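Local coordinates for uncharacterized conserved protein YjbQ/UPF0047 family, ortholog yugU B.subtilis (Clostridium acetobutylicum, PDB 1VMH) that is of unknown function but belongs to the UPF0047 (YjbQ-like) family and assembles as a trimer with a bound sodium ion, at residues N78-F83 with H99-L104. Numbering follows the deposited sequence.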
loop_
_atom_site.group_PDB
_atom_site.type_symbol
_atom_site.label_atom_id
_atom_site.label_comp_id
_atom_site.label_asym_id
_atom_site.label_seq_id
_atom_site.Cartn_x
_atom_site.Cartn_y
_atom_site.Cartn_z
ATOM N N ASN A 78 -18.516 -0.511 2.172
ATOM C CA ASN A 78 -18.166 0.865 2.487
ATOM C C ASN A 78 -17.203 1.483 1.467
ATOM O O ASN A 78 -17.301 2.678 1.181
ATOM C CB ASN A 78 -17.741 1.011 3.943
ATOM C CG ASN A 78 -18.938 0.955 4.879
ATOM O OD1 ASN A 78 -19.646 1.968 5.068
ATOM N ND2 ASN A 78 -19.233 -0.235 5.389
ATOM N N LEU A 79 -16.303 0.687 0.893
ATOM C CA LEU A 79 -15.544 1.182 -0.269
ATOM C C LEU A 79 -16.473 1.553 -1.434
ATOM O O LEU A 79 -16.279 2.579 -2.097
ATOM C CB LEU A 79 -14.526 0.148 -0.731
ATOM C CG LEU A 79 -13.323 -0.101 0.178
ATOM C CD1 LEU A 79 -12.444 -1.183 -0.386
ATOM C CD2 LEU A 79 -12.514 1.189 0.454
ATOM N N ASP A 80 -17.495 0.734 -1.682
ATOM C CA ASP A 80 -18.525 1.052 -2.678
ATOM C C ASP A 80 -19.310 2.309 -2.368
ATOM O O ASP A 80 -19.654 3.090 -3.265
ATOM C CB ASP A 80 -19.475 -0.128 -2.826
ATOM C CG ASP A 80 -20.598 0.143 -3.802
ATOM O OD1 ASP A 80 -20.343 0.306 -5.008
ATOM O OD2 ASP A 80 -21.755 0.176 -3.353
ATOM N N LYS A 81 -19.598 2.523 -1.098
ATOM C CA LYS A 81 -20.362 3.689 -0.702
ATOM C C LYS A 81 -19.587 4.967 -1.023
ATOM O O LYS A 81 -20.144 5.948 -1.490
ATOM C CB LYS A 81 -20.680 3.590 0.790
ATOM C CG LYS A 81 -21.701 4.585 1.291
ATOM C CD LYS A 81 -21.976 4.408 2.792
ATOM C CE LYS A 81 -22.406 2.980 3.191
ATOM N NZ LYS A 81 -23.775 2.610 2.687
ATOM N N VAL A 82 -18.276 4.937 -0.799
ATOM C CA VAL A 82 -17.432 6.105 -0.976
ATOM C C VAL A 82 -17.045 6.344 -2.445
ATOM O O VAL A 82 -16.983 7.502 -2.898
ATOM C CB VAL A 82 -16.175 5.976 -0.097
ATOM C CG1 VAL A 82 -15.192 7.158 -0.352
ATOM C CG2 VAL A 82 -16.589 5.917 1.334
ATOM N N PHE A 83 -16.840 5.259 -3.186
ATOM C CA PHE A 83 -16.502 5.299 -4.600
ATOM C C PHE A 83 -17.474 4.423 -5.368
ATOM O O PHE A 83 -17.152 3.291 -5.728
ATOM C CB PHE A 83 -15.065 4.800 -4.809
ATOM C CG PHE A 83 -14.056 5.615 -4.093
ATOM C CD1 PHE A 83 -13.732 6.886 -4.538
ATOM C CD2 PHE A 83 -13.433 5.135 -2.948
ATOM C CE1 PHE A 83 -12.813 7.647 -3.851
ATOM C CE2 PHE A 83 -12.489 5.920 -2.260
ATOM C CZ PHE A 83 -12.192 7.160 -2.719
ATOM N N HIS A 99 -10.837 0.654 -10.616
ATOM C CA HIS A 99 -9.465 1.140 -10.720
ATOM C C HIS A 99 -9.048 1.901 -9.436
ATOM O O HIS A 99 -7.903 1.759 -8.949
ATOM C CB HIS A 99 -9.282 2.052 -11.936
ATOM C CG HIS A 99 -9.286 1.336 -13.246
ATOM N ND1 HIS A 99 -8.216 0.572 -13.668
ATOM C CD2 HIS A 99 -10.212 1.263 -14.230
ATOM C CE1 HIS A 99 -8.495 0.064 -14.859
ATOM N NE2 HIS A 99 -9.693 0.467 -15.229
ATOM N N ILE A 100 -9.987 2.692 -8.888
ATOM C CA ILE A 100 -9.696 3.479 -7.691
ATOM C C ILE A 100 -9.484 2.547 -6.511
ATOM O O ILE A 100 -8.511 2.664 -5.772
ATOM C CB ILE A 100 -10.829 4.454 -7.374
ATOM C CG1 ILE A 100 -10.898 5.553 -8.439
ATOM C CG2 ILE A 100 -10.655 5.067 -6.006
ATOM C CD1 ILE A 100 -12.218 6.242 -8.467
ATOM N N LYS A 101 -10.417 1.637 -6.319
ATOM C CA LYS A 101 -10.322 0.749 -5.185
ATOM C C LYS A 101 -9.093 -0.154 -5.254
ATOM O O LYS A 101 -8.476 -0.462 -4.234
ATOM C CB LYS A 101 -11.609 -0.056 -5.021
ATOM C CG LYS A 101 -12.781 0.845 -4.673
ATOM C CD LYS A 101 -14.115 0.129 -4.443
ATOM C CE LYS A 101 -14.683 -0.485 -5.658
ATOM N NZ LYS A 101 -16.115 -1.052 -5.424
ATOM N N ALA A 102 -8.754 -0.589 -6.457
ATOM C CA ALA A 102 -7.543 -1.359 -6.658
ATOM C C ALA A 102 -6.307 -0.592 -6.156
ATOM O O ALA A 102 -5.439 -1.172 -5.446
ATOM C CB ALA A 102 -7.404 -1.720 -8.147
ATOM N N SER A 103 -6.187 0.685 -6.491
ATOM C CA SER A 103 -5.015 1.480 -6.061
ATOM C C SER A 103 -5.037 1.660 -4.559
ATOM O O SER A 103 -3.978 1.699 -3.901
ATOM C CB SER A 103 -4.951 2.844 -6.752
ATOM O OG SER A 103 -4.202 2.775 -7.957
ATOM N N LEU A 104 -6.238 1.778 -3.987
ATOM C CA LEU A 104 -6.355 1.941 -2.539
ATOM C C LEU A 104 -5.947 0.719 -1.757
ATOM O O LEU A 104 -5.334 0.831 -0.668
ATOM C CB LEU A 104 -7.772 2.340 -2.131
ATOM C CG LEU A 104 -8.279 3.716 -2.565
ATOM C CD1 LEU A 104 -9.767 3.931 -2.300
ATOM C CD2 LEU A 104 -7.505 4.835 -1.938
HETATM O O HOH W 1 -17.985 0.789 -6.066
#
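Phe-83, the first residue to leave helical geometry after helix 69-82, receives on one face of its ring the CG2 methyl of Ile-100, from helix 96-105, almost over the ring centre. This CH-pi contact places Ile-100 CG2 3.8 Å from the centroid of the Phe-83 ring and 9° off the ring normal; chi1 of -69° sets CG1 beside the backbone N and CG2 anti to it, and CG2 is the branch that meets the face. Leu-104 meets the same ring tip to tip, its CD1 coming in obliquely to within 3.4 Å of Phe-83 CE2. Val-82 CG1, from the same segment as the ring, covers the other face, nearer the ring's edge than its centre. Lys-101 runs its aliphatic chain alongside Leu-79, Lys-101 CD 3.7 Å from Leu-79 CB, and a bend at chi3 (-68°) swings the ammonium to the end of helix 69-82. There one water accepts from Lys-101 NZ (2.7 Å) and donates to Asp-80 OD1 (2.6 Å) and to Phe-83 O (2.7 Å). Ammonium and carboxylate, 4.5 Å apart from Lys-101 NZ to Asp-80 OD1, are thus bridged by water rather than joined in a direct salt bridge. Leu-104 O binds sodium together with Leu-104 O of the second and third subunits, so this helix-helix packing of the YjbQ-like fold borders the sodium site at the trimer interface.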